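Local coordinates for protein-S-isoprenylcysteine O-methyltransferase (Tribolium castaneum, PDB 5V7P) that methylates the C-terminal carboxylate of isoprenylated cysteine residues in the endoplasmic reticulum membrane, using S-adenosyl-L-methionine as methyl donor, at residues 42-45 against 46-50; 11-14 against 15-19; 269-273 against 274-278; 260-263 against 264-267. All coordinates share one frame; numbering follows the deposited sequence.

Interaction 1 of 4, residues 42-45 against 46-50; sequences VFFY and AVNVY. With MPG ([(Z)-octadec-9-enyl] (2R)-2,3-bis(oxidanyl)propanoate), chain Z.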
loop_
_atom_site.group_PDB
_atom_site.type_symbol
_atom_site.label_atom_id
_atom_site.label_comp_id
_atom_site.label_asym_id
_atom_site.label_seq_id
_atom_site.Cartn_x
_atom_site.Cartn_y
_atom_site.Cartn_z
ATOM N N VAL A 42 -15.846 5.353 24.333
ATOM C CA VAL A 42 -15.406 5.573 22.959
ATOM C C VAL A 42 -16.322 4.843 21.986
ATOM O O VAL A 42 -16.748 5.402 20.968
ATOM C CB VAL A 42 -13.936 5.139 22.795
ATOM C CG1 VAL A 42 -13.554 4.986 21.319
ATOM C CG2 VAL A 42 -13.015 6.149 23.471
ATOM N N PHE A 43 -16.639 3.581 22.284
ATOM C CA PHE A 43 -17.536 2.824 21.418
ATOM C C PHE A 43 -18.886 3.518 21.285
ATOM O O PHE A 43 -19.432 3.625 20.181
ATOM C CB PHE A 43 -17.711 1.406 21.957
ATOM C CG PHE A 43 -18.602 0.542 21.113
ATOM C CD1 PHE A 43 -18.112 -0.078 19.974
ATOM C CD2 PHE A 43 -19.929 0.344 21.460
ATOM C CE1 PHE A 43 -18.929 -0.877 19.196
ATOM C CE2 PHE A 43 -20.750 -0.454 20.685
ATOM C CZ PHE A 43 -20.250 -1.065 19.552
ATOM N N PHE A 44 -19.435 4.007 22.401
ATOM C CA PHE A 44 -20.715 4.707 22.363
ATOM C C PHE A 44 -20.690 5.844 21.347
ATOM O O PHE A 44 -21.578 5.951 20.493
ATOM C CB PHE A 44 -21.058 5.236 23.757
ATOM C CG PHE A 44 -22.273 6.124 23.791
ATOM C CD1 PHE A 44 -23.545 5.582 23.869
ATOM C CD2 PHE A 44 -22.141 7.503 23.759
ATOM C CE1 PHE A 44 -24.662 6.399 23.904
ATOM C CE2 PHE A 44 -23.253 8.324 23.793
ATOM C CZ PHE A 44 -24.514 7.771 23.867
ATOM N N TYR A 45 -19.675 6.706 21.424
ATOM C CA TYR A 45 -19.612 7.847 20.517
ATOM C C TYR A 45 -19.129 7.452 19.128
ATOM O O TYR A 45 -19.454 8.135 18.151
ATOM C CB TYR A 45 -18.718 8.937 21.108
ATOM C CG TYR A 45 -19.432 9.791 22.132
ATOM C CD1 TYR A 45 -20.459 10.645 21.750
ATOM C CD2 TYR A 45 -19.089 9.740 23.478
ATOM C CE1 TYR A 45 -21.121 11.422 22.675
ATOM C CE2 TYR A 45 -19.747 10.519 24.411
ATOM C CZ TYR A 45 -20.763 11.357 24.002
ATOM O OH TYR A 45 -21.427 12.137 24.919
ATOM N N ALA A 46 -18.365 6.365 19.013
ATOM C CA ALA A 46 -18.022 5.850 17.693
ATOM C C ALA A 46 -19.277 5.469 16.918
ATOM O O ALA A 46 -19.339 5.640 15.694
ATOM C CB ALA A 46 -17.088 4.648 17.821
ATOM N N VAL A 47 -20.285 4.942 17.614
ATOM C CA VAL A 47 -21.560 4.646 16.969
ATOM C C VAL A 47 -22.243 5.934 16.528
ATOM O O VAL A 47 -22.844 5.997 15.448
ATOM C CB VAL A 47 -22.454 3.827 17.918
ATOM C CG1 VAL A 47 -23.852 3.636 17.330
ATOM C CG2 VAL A 47 -21.818 2.476 18.209
ATOM N N ASN A 48 -22.158 6.982 17.349
ATOM C CA ASN A 48 -22.822 8.236 17.017
ATOM C C ASN A 48 -22.203 8.885 15.785
ATOM O O ASN A 48 -22.924 9.425 14.939
ATOM C CB ASN A 48 -22.772 9.187 18.210
ATOM C CG ASN A 48 -23.711 8.770 19.323
ATOM O OD1 ASN A 48 -23.324 8.043 20.238
ATOM N ND2 ASN A 48 -24.956 9.225 19.248
ATOM N N VAL A 49 -20.873 8.844 15.661
ATOM C CA VAL A 49 -20.241 9.442 14.491
ATOM C C VAL A 49 -20.556 8.623 13.247
ATOM O O VAL A 49 -20.726 9.178 12.156
ATOM C CB VAL A 49 -18.720 9.595 14.698
ATOM C CG1 VAL A 49 -18.426 10.375 15.974
ATOM C CG2 VAL A 49 -18.020 8.244 14.729
ATOM N N TYR A 50 -20.655 7.299 13.386
ATOM C CA TYR A 50 -20.983 6.460 12.240
ATOM C C TYR A 50 -22.343 6.825 11.658
ATOM O O TYR A 50 -22.511 6.870 10.434
ATOM C CB TYR A 50 -20.954 4.984 12.643
ATOM C CG TYR A 50 -21.326 4.035 11.521
ATOM C CD1 TYR A 50 -22.651 3.678 11.297
ATOM C CD2 TYR A 50 -20.354 3.495 10.689
ATOM C CE1 TYR A 50 -22.995 2.812 10.274
ATOM C CE2 TYR A 50 -20.690 2.627 9.662
ATOM C CZ TYR A 50 -22.012 2.291 9.459
ATOM O OH TYR A 50 -22.351 1.429 8.439
HETATM C C2 MPG Z . -18.942 14.493 25.308
HETATM C C3 MPG Z . -17.893 14.653 24.210
HETATM C C4 MPG Z . -18.584 14.683 22.849
HETATM C C5 MPG Z . -19.225 16.054 22.645
HETATM C C6 MPG Z . -19.371 16.338 21.153
HETATM C C7 MPG Z . -18.822 17.730 20.849
HETATM C C8 MPG Z . -17.300 17.721 20.988
HETATM C C9 MPG Z . -16.763 19.131 20.757
HETATM C C10 MPG Z . -16.622 19.599 19.533
HETATM C C11 MPG Z . -16.993 18.735 18.331
HETATM O O1 MPG Z . -18.043 13.696 27.368
HETATM C C1 MPG Z . -18.600 13.272 26.158
HETATM C CXD MPG Z . -19.046 11.739 28.625
HETATM O O2 MPG Z . -19.862 11.553 29.746
HETATM C C21 MPG Z . -17.763 10.930 28.795
HETATM O O3 MPG Z . -16.677 11.633 28.259
HETATM O O4 MPG Z . -19.034 13.977 29.357
HETATM C CX3 MPG Z . -18.717 13.224 28.498
#
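A46 N donates to V42 O at 2.7 Å, with an N-H...O angle of 153°. Two further i to i+4 bonds continue the ladder, V47 N to F43 O and V49 N to Y45 O, each 3.0 Å. The backbone bonds that F44 O receives from V47 N and N48 N are both weak. The side chains repeat this spacing. V47 turns CG2 to the side of its backbone N, facing the preceding turn, and this methyl lies over one face of the F43 ring, 4.2 Å from the centroid, a CH-pi contact. One residue further on, the N48 side chain lies over a face of the F44 ring, the ring and amide planes 56° apart. All this belongs to helix 35-56, inferred to cross the membrane; the F43 ring is on the surface, consistent with contact with lipid, and F44 is also on the surface. The Y45 ring is sandwiched. F44 CD2 stands 3.7 Å above its centre, whereas C4 of a bound MPG lipid lies over the rim of the opposite face. At the far end of the ring, Y45 OH is 3.3 Å from MPG C1. The same MPG molecule is hydrogen-bonded to N27 of helix 4-29, whose F20 and I23 also touch Y45; V42 packs on L73 and L77 of helix 59-84.

Interaction 2 of 4, residues 11-14 against 15-19; sequences QSFT and GSSLV. With MPG ([(Z)-octadec-9-enyl] (2R)-2,3-bis(oxidanyl)propanoate), chain T; MPG ([(Z)-octadec-9-enyl] (2R)-2,3-bis(oxidanyl)propanoate), chain Z.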
loop_
_atom_site.group_PDB
_atom_site.type_symbol
_atom_site.label_atom_id
_atom_site.label_comp_id
_atom_site.label_asym_id
_atom_site.label_seq_id
_atom_site.Cartn_x
_atom_site.Cartn_y
_atom_site.Cartn_z
ATOM N N GLN A 11 -12.407 17.230 6.801
ATOM C CA GLN A 11 -13.438 17.585 7.769
ATOM C C GLN A 11 -13.710 16.435 8.731
ATOM O O GLN A 11 -13.816 16.639 9.945
ATOM C CB GLN A 11 -14.721 17.984 7.042
ATOM C CG GLN A 11 -14.608 19.267 6.237
ATOM C CD GLN A 11 -15.818 19.507 5.355
ATOM O OE1 GLN A 11 -16.330 18.586 4.717
ATOM N NE2 GLN A 11 -16.287 20.749 5.320
ATOM N N SER A 12 -13.821 15.213 8.204
ATOM C CA SER A 12 -14.141 14.066 9.048
ATOM C C SER A 12 -12.971 13.696 9.952
ATOM O O SER A 12 -13.172 13.332 11.117
ATOM C CB SER A 12 -14.541 12.876 8.176
ATOM O OG SER A 12 -15.559 13.239 7.263
ATOM N N PHE A 13 -11.744 13.785 9.437
ATOM C CA PHE A 13 -10.576 13.395 10.220
ATOM C C PHE A 13 -10.372 14.328 11.407
ATOM O O PHE A 13 -10.203 13.875 12.544
ATOM C CB PHE A 13 -9.338 13.378 9.326
ATOM C CG PHE A 13 -8.060 13.090 10.061
ATOM C CD1 PHE A 13 -7.741 11.799 10.449
ATOM C CD2 PHE A 13 -7.168 14.110 10.349
ATOM C CE1 PHE A 13 -6.563 11.533 11.117
ATOM C CE2 PHE A 13 -5.988 13.850 11.019
ATOM C CZ PHE A 13 -5.685 12.560 11.403
ATOM N N THR A 14 -10.383 15.641 11.159
ATOM C CA THR A 14 -10.178 16.600 12.240
ATOM C C THR A 14 -11.394 16.662 13.156
ATOM O O THR A 14 -11.251 16.726 14.383
ATOM C CB THR A 14 -9.869 17.985 11.667
ATOM O OG1 THR A 14 -10.966 18.431 10.861
ATOM C CG2 THR A 14 -8.604 17.946 10.820
ATOM N N GLY A 15 -12.597 16.644 12.581
ATOM C CA GLY A 15 -13.796 16.634 13.403
ATOM C C GLY A 15 -13.833 15.449 14.348
ATOM O O GLY A 15 -14.096 15.598 15.544
ATOM N N SER A 16 -13.566 14.251 13.822
ATOM C CA SER A 16 -13.498 13.070 14.674
ATOM C C SER A 16 -12.375 13.199 15.695
ATOM O O SER A 16 -12.538 12.828 16.862
ATOM C CB SER A 16 -13.308 11.817 13.819
ATOM O OG SER A 16 -13.189 10.659 14.628
ATOM N N SER A 17 -11.227 13.734 15.274
ATOM C CA SER A 17 -10.128 13.950 16.208
ATOM C C SER A 17 -10.531 14.914 17.315
ATOM O O SER A 17 -10.161 14.723 18.480
ATOM C CB SER A 17 -8.902 14.475 15.461
ATOM O OG SER A 17 -8.351 13.481 14.614
ATOM N N LEU A 18 -11.289 15.956 16.972
ATOM C CA LEU A 18 -11.719 16.920 17.980
ATOM C C LEU A 18 -12.730 16.299 18.936
ATOM O O LEU A 18 -12.661 16.524 20.150
ATOM C CB LEU A 18 -12.311 18.155 17.301
ATOM C CG LEU A 18 -12.638 19.340 18.212
ATOM C CD1 LEU A 18 -11.363 19.982 18.738
ATOM C CD2 LEU A 18 -13.495 20.363 17.476
ATOM N N VAL A 19 -13.668 15.511 18.408
ATOM C CA VAL A 19 -14.691 14.891 19.249
ATOM C C VAL A 19 -14.039 14.028 20.323
ATOM O O VAL A 19 -14.268 14.212 21.525
ATOM C CB VAL A 19 -15.669 14.074 18.387
ATOM C CG1 VAL A 19 -16.524 13.133 19.242
ATOM C CG2 VAL A 19 -16.569 15.007 17.590
HETATM C C2 MPG T . -18.546 20.126 2.578
HETATM C C3 MPG T . -19.936 19.498 2.453
HETATM C C4 MPG T . -20.780 19.748 3.701
HETATM C C5 MPG T . -20.137 19.071 4.910
HETATM C C6 MPG T . -21.168 18.271 5.703
HETATM C C7 MPG T . -20.811 18.325 7.189
HETATM C C8 MPG T . -21.117 16.994 7.882
HETATM C C9 MPG T . -19.988 16.593 8.828
HETATM C C10 MPG T . -18.754 16.475 8.382
HETATM C C11 MPG T . -17.619 16.070 9.318
HETATM C C12 MPG T . -17.437 17.111 10.421
HETATM C C13 MPG T . -17.432 16.409 11.777
HETATM O O1 MPG T . -16.878 20.614 0.933
HETATM C C1 MPG T . -17.663 19.582 1.459
HETATM C CXD MPG T . -17.130 21.776 -1.298
HETATM O O2 MPG T . -17.441 21.356 -2.598
HETATM C C21 MPG T . -15.969 22.764 -1.350
HETATM O O3 MPG T . -15.824 23.384 -0.102
HETATM O O4 MPG T . -16.311 19.589 -0.979
HETATM C CX3 MPG T . -16.733 20.566 -0.457
HETATM C C2 MPG Z . -18.942 14.493 25.308
HETATM C C3 MPG Z . -17.893 14.653 24.210
HETATM C C4 MPG Z . -18.584 14.683 22.849
HETATM C C5 MPG Z . -19.225 16.054 22.645
HETATM C C6 MPG Z . -19.371 16.338 21.153
HETATM C C7 MPG Z . -18.822 17.730 20.849
HETATM C C8 MPG Z . -17.300 17.721 20.988
HETATM C C9 MPG Z . -16.763 19.131 20.757
HETATM C C10 MPG Z . -16.622 19.599 19.533
HETATM C C11 MPG Z . -16.993 18.735 18.331
HETATM O O1 MPG Z . -18.043 13.696 27.368
HETATM C C1 MPG Z . -18.600 13.272 26.158
HETATM C CXD MPG Z . -19.046 11.739 28.625
HETATM O O2 MPG Z . -19.862 11.553 29.746
HETATM C C21 MPG Z . -17.763 10.930 28.795
HETATM O O3 MPG Z . -16.677 11.633 28.259
HETATM O O4 MPG Z . -19.034 13.977 29.357
HETATM C CX3 MPG Z . -18.717 13.224 28.498
#
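Backbone bonds from G15 N to Q11 O, S16 N to S12 O, S17 N to F13 O and L18 N to T14 O, the last 2.7 Å long, make residues 11-19 an unbroken alpha-helical stretch. On this frame F13 O carries two donors. S17 OG reaches it at 2.8 Å and S17 N at 2.9 Å, from opposite faces of the carbonyl plane, both donors belonging to the same residue. The torsion explains the first of them: with chi1 at -69°, OG lies beside its own backbone N and is turned back to the preceding turn. This pairing satisfies the serine hydroxyl within the helix, in a segment inferred to span the membrane. The same OG stands 4.2 Å above the centre of the F13 ring, over one face. Two more hydroxyls are satisfied in a similar way one turn back, S12 OG by I8 O and T14 OG1 by L10 O. On another side of the helix, G15 presents only its backbone to lipid, and its CA lies 4.0 Å from C13 of one MPG tail. Q11 extends beyond CG to bring OE1 within 3.4 Å of C2 of that molecule. A second MPG passes L18, whose CD2 approaches its C10 at 3.8 Å. The face bearing S12, S16 and S17 turns to helix 59-84: S16 OG is hydrogen-bonded to A69 O, S12 rests on A65 and A68, and S17 touches V76. F13 reaches L75 of the same helix and stacks on Y104 of helix 90-113.

Interaction 3 of 4, residues 269-273 against 274-278; sequences VGTGI and PFIEG. With D10 (decane), chain G.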
loop_
_atom_site.group_PDB
_atom_site.type_symbol
_atom_site.label_atom_id
_atom_site.label_comp_id
_atom_site.label_asym_id
_atom_site.label_seq_id
_atom_site.Cartn_x
_atom_site.Cartn_y
_atom_site.Cartn_z
ATOM N N VAL A 269 21.844 7.852 -10.404
ATOM C CA VAL A 269 21.152 7.786 -9.124
ATOM C C VAL A 269 20.808 6.337 -8.818
ATOM O O VAL A 269 20.371 5.589 -9.701
ATOM C CB VAL A 269 19.876 8.657 -9.130
ATOM C CG1 VAL A 269 19.225 8.673 -7.752
ATOM C CG2 VAL A 269 20.201 10.076 -9.585
ATOM N N GLY A 270 21.007 5.940 -7.557
ATOM C CA GLY A 270 20.621 4.616 -7.115
ATOM C C GLY A 270 19.170 4.556 -6.670
ATOM O O GLY A 270 18.488 5.571 -6.549
ATOM N N THR A 271 18.702 3.329 -6.424
ATOM C CA THR A 271 17.308 3.134 -6.036
ATOM C C THR A 271 17.017 3.765 -4.679
ATOM O O THR A 271 15.948 4.350 -4.476
ATOM C CB THR A 271 16.967 1.644 -6.010
ATOM O OG1 THR A 271 17.787 0.974 -5.044
ATOM C CG2 THR A 271 17.175 1.015 -7.384
ATOM N N GLY A 272 17.949 3.649 -3.738
ATOM C CA GLY A 272 17.780 4.176 -2.399
ATOM C C GLY A 272 17.583 3.120 -1.335
ATOM O O GLY A 272 17.696 3.439 -0.145
ATOM N N ILE A 273 17.295 1.883 -1.714
ATOM C CA ILE A 273 17.169 0.770 -0.777
ATOM C C ILE A 273 18.392 -0.123 -0.950
ATOM O O ILE A 273 18.704 -0.506 -2.083
ATOM C CB ILE A 273 15.873 -0.032 -1.000
ATOM C CG1 ILE A 273 14.661 0.860 -0.715
ATOM C CG2 ILE A 273 15.852 -1.273 -0.098
ATOM C CD1 ILE A 273 13.315 0.205 -0.968
ATOM N N PRO A 274 19.102 -0.477 0.121
ATOM C CA PRO A 274 20.323 -1.277 -0.046
ATOM C C PRO A 274 20.048 -2.615 -0.717
ATOM O O PRO A 274 19.042 -3.276 -0.447
ATOM C CB PRO A 274 20.823 -1.465 1.391
ATOM C CG PRO A 274 20.209 -0.355 2.161
ATOM C CD PRO A 274 18.876 -0.114 1.531
ATOM N N PHE A 275 20.968 -3.009 -1.601
ATOM C CA PHE A 275 20.983 -4.308 -2.268
ATOM C C PHE A 275 19.865 -4.478 -3.289
ATOM O O PHE A 275 19.616 -5.605 -3.735
ATOM C CB PHE A 275 20.922 -5.461 -1.257
ATOM C CG PHE A 275 22.060 -5.466 -0.282
ATOM C CD1 PHE A 275 23.243 -6.118 -0.582
ATOM C CD2 PHE A 275 21.950 -4.816 0.934
ATOM C CE1 PHE A 275 24.295 -6.122 0.312
ATOM C CE2 PHE A 275 22.997 -4.815 1.833
ATOM C CZ PHE A 275 24.172 -5.470 1.522
ATOM N N ILE A 276 19.182 -3.402 -3.671
ATOM C CA ILE A 276 18.197 -3.431 -4.749
ATOM C C ILE A 276 18.743 -2.606 -5.904
ATOM O O ILE A 276 18.915 -1.387 -5.781
ATOM C CB ILE A 276 16.831 -2.904 -4.287
ATOM C CG1 ILE A 276 16.260 -3.824 -3.199
ATOM C CG2 ILE A 276 15.868 -2.792 -5.475
ATOM C CD1 ILE A 276 14.861 -3.464 -2.714
ATOM N N GLU A 277 19.008 -3.270 -7.027
ATOM C CA GLU A 277 19.606 -2.606 -8.178
ATOM C C GLU A 277 18.572 -2.071 -9.157
ATOM O O GLU A 277 18.812 -1.040 -9.795
ATOM C CB GLU A 277 20.541 -3.571 -8.915
ATOM C CG GLU A 277 21.746 -4.027 -8.105
ATOM C CD GLU A 277 22.567 -2.869 -7.575
ATOM O OE1 GLU A 277 22.824 -2.828 -6.352
ATOM O OE2 GLU A 277 22.945 -1.993 -8.383
ATOM N N GLY A 278 17.435 -2.738 -9.282
ATOM C CA GLY A 278 16.436 -2.370 -10.261
ATOM C C GLY A 278 16.549 -3.194 -11.528
ATOM O O GLY A 278 17.131 -4.281 -11.557
HETATM C C1 D10 G . 21.007 0.895 -6.808
HETATM C C2 D10 G . 21.601 0.793 -5.407
HETATM C C3 D10 G . 20.954 1.849 -4.515
HETATM C C4 D10 G . 21.237 1.526 -3.049
HETATM C C5 D10 G . 21.256 2.828 -2.254
HETATM C C6 D10 G . 21.249 2.520 -0.759
HETATM C C7 D10 G . 21.903 3.676 -0.004
HETATM C C8 D10 G . 21.262 3.818 1.375
HETATM C C9 D10 G . 20.113 4.819 1.298
HETATM C C10 D10 G . 19.040 4.443 2.317
#
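A type II beta turn spans I273 to I276 in the loop, inferred to be cytoplasmic, that follows helix 260-268, with P274 and F275 at its corners. The positive phi of F275, 70°, is consistent with the second corner of such a turn. The bond closing the turn, I276 N to I273 O, is weak at 3.3 Å. A stronger link ties the loop together just behind it, where T271 OG1 donates to I276 O at 2.7 Å. The T271 hydroxyl sits between its own N and carbonyl carbon (chi1 61°), and there it also accepts a weak bond of 3.5 Å from I273 N, the pattern of an ST turn. The side chains of I273 and I276 lie side by side and point the same way, with I273 CG2 3.6 Å from I276 CD1; both pack on W240 of helix 231-258. A bound decane runs along the backbone of the loop, passing G270 CA at 3.8 Å with its C1, while P274 N lies equally far from its C6. W240 NE1 is hydrogen-bonded to P274 O, and R208 binds V269 O and E277 O. Through backbone bonding to H209, a residue that binds S-adenosyl-L-methionine, T271 places this loop beside the cofactor site.

Interaction 4 of 4, residues 260-263 against 264-267; sequences QQYC and DYQQ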
loop_
_atom_site.group_PDB
_atom_site.type_symbol
_atom_site.label_atom_id
_atom_site.label_comp_id
_atom_site.label_asym_id
_atom_site.label_seq_id
_atom_site.Cartn_x
_atom_site.Cartn_y
_atom_site.Cartn_z
ATOM N N GLN A 260 16.425 6.045 -23.115
ATOM C CA GLN A 260 17.765 6.358 -22.632
ATOM C C GLN A 260 17.740 7.373 -21.497
ATOM O O GLN A 260 18.656 7.390 -20.668
ATOM C CB GLN A 260 18.630 6.877 -23.782
ATOM C CG GLN A 260 20.097 7.088 -23.421
ATOM C CD GLN A 260 20.823 5.785 -23.160
ATOM O OE1 GLN A 260 20.526 4.762 -23.773
ATOM N NE2 GLN A 260 21.779 5.816 -22.237
ATOM N N GLN A 261 16.717 8.229 -21.442
ATOM C CA GLN A 261 16.631 9.190 -20.346
ATOM C C GLN A 261 16.596 8.482 -18.999
ATOM O O GLN A 261 17.228 8.933 -18.037
ATOM C CB GLN A 261 15.404 10.085 -20.515
ATOM C CG GLN A 261 15.649 11.322 -21.371
ATOM C CD GLN A 261 15.791 11.001 -22.847
ATOM O OE1 GLN A 261 16.894 11.012 -23.396
ATOM N NE2 GLN A 261 14.670 10.720 -23.500
ATOM N N TYR A 262 15.867 7.366 -18.905
ATOM C CA TYR A 262 15.876 6.603 -17.663
ATOM C C TYR A 262 17.143 5.772 -17.525
ATOM O O TYR A 262 17.625 5.571 -16.405
ATOM C CB TYR A 262 14.652 5.692 -17.571
ATOM C CG TYR A 262 14.375 5.264 -16.149
ATOM C CD1 TYR A 262 13.731 6.118 -15.265
ATOM C CD2 TYR A 262 14.782 4.022 -15.679
ATOM C CE1 TYR A 262 13.487 5.748 -13.964
ATOM C CE2 TYR A 262 14.539 3.642 -14.372
ATOM C CZ TYR A 262 13.891 4.511 -13.519
ATOM O OH TYR A 262 13.641 4.152 -12.214
ATOM N N CYS A 263 17.692 5.284 -18.639
ATOM C CA CYS A 263 18.967 4.577 -18.579
ATOM C C CYS A 263 20.053 5.478 -18.002
ATOM O O CYS A 263 20.820 5.061 -17.128
ATOM C CB CYS A 263 19.354 4.075 -19.970
ATOM S SG CYS A 263 20.725 2.895 -19.974
ATOM N N ASP A 264 20.123 6.728 -18.470
ATOM C CA ASP A 264 21.071 7.681 -17.899
ATOM C C ASP A 264 20.760 7.950 -16.434
ATOM O O ASP A 264 21.670 8.152 -15.621
ATOM C CB ASP A 264 21.044 8.991 -18.689
ATOM C CG ASP A 264 21.415 8.805 -20.147
ATOM O OD1 ASP A 264 22.140 7.838 -20.464
ATOM O OD2 ASP A 264 20.982 9.633 -20.976
ATOM N N TYR A 265 19.472 7.968 -16.082
ATOM C CA TYR A 265 19.062 8.214 -14.705
ATOM C C TYR A 265 19.482 7.074 -13.784
ATOM O O TYR A 265 19.799 7.309 -12.612
ATOM C CB TYR A 265 17.547 8.422 -14.671
ATOM C CG TYR A 265 16.954 8.741 -13.317
ATOM C CD1 TYR A 265 17.476 9.749 -12.520
ATOM C CD2 TYR A 265 15.840 8.052 -12.856
ATOM C CE1 TYR A 265 16.917 10.044 -11.289
ATOM C CE2 TYR A 265 15.277 8.340 -11.633
ATOM C CZ TYR A 265 15.815 9.335 -10.854
ATOM O OH TYR A 265 15.243 9.616 -9.637
ATOM N N GLN A 266 19.502 5.841 -14.298
ATOM C CA GLN A 266 19.946 4.703 -13.500
ATOM C C GLN A 266 21.440 4.762 -13.212
ATOM O O GLN A 266 21.881 4.311 -12.149
ATOM C CB GLN A 266 19.602 3.397 -14.216
ATOM C CG GLN A 266 18.119 3.088 -14.261
ATOM C CD GLN A 266 17.800 1.885 -15.123
ATOM O OE1 GLN A 266 18.283 1.766 -16.249
ATOM N NE2 GLN A 266 16.987 0.978 -14.594
ATOM N N GLN A 267 22.233 5.303 -14.138
ATOM C CA GLN A 267 23.673 5.390 -13.926
ATOM C C GLN A 267 24.040 6.503 -12.953
ATOM O O GLN A 267 25.087 6.426 -12.298
ATOM C CB GLN A 267 24.394 5.616 -15.256
ATOM C CG GLN A 267 23.962 4.679 -16.373
ATOM C CD GLN A 267 24.173 3.219 -16.034
ATOM O OE1 GLN A 267 25.082 2.870 -15.282
ATOM N NE2 GLN A 267 23.326 2.356 -16.583
#
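The rings of Y262 and Y265 meet in an offset edge-to-face pair, the edge of Y265 directed at the face of Y262, with centroids 5.5 Å apart and planes at 67°. The closest atoms are Y262 CE1 and Y265 CD2, 3.5 Å apart. CG is anti to the backbone N in both residues, and the two side chains cross obliquely where they meet, three residues apart. Q266 takes another side of the Y262 ring: its extended chain lies about at right angles to the tyrosine, and NE2 comes to the ring edge, 3.6 Å from CE2. That amide nitrogen is fixed by hydrogen bonds to E251 OE1 and Y279 O. At the start of the helix Q260 and D264 also cross at about a right angle. Q260 bends at chi2 and donates through NE2 to D264 OD1 at 2.7 Å, a nearly straight bond (160°) arriving from above the carboxylate plane, 38° out of it. The backbone doubles this link, since D264 N binds Q260 O, also at 2.7 Å. These i to i+3 and i to i+4 pairs belong to the short, probably cytoplasmic helix 260-268. Y262 and Q266 rest on helix 231-258, Y262 on L254 and L255 and Q266 on L255; Y262 also makes a weak bond to E251, while Y265 touches bound S-adenosyl-L-homocysteine and gives its OH a partner in Y204 O, on helix 203-206.

Along the chain the order is interaction 2, interaction 1, interaction 4, interaction 3. All four are local and in series, so none nests in or crosses another, and only interaction 3 closes a loop, by its turn. Interactions 2 and 1 lie on the consecutive helices 4-29 and 35-56, their centres 13 Å apart; they do not touch, but one MPG molecule contacts both. Interactions 4 and 3 adjoin in sequence, helix 260-268 running directly into the loop, with centres 14 Å apart. This second pair lies on the opposite side of the chain's centre, about 39 to 53 Å from the first between centres, joining the probably cytoplasmic C-terminal region to helix 231-258 and the cofactor site.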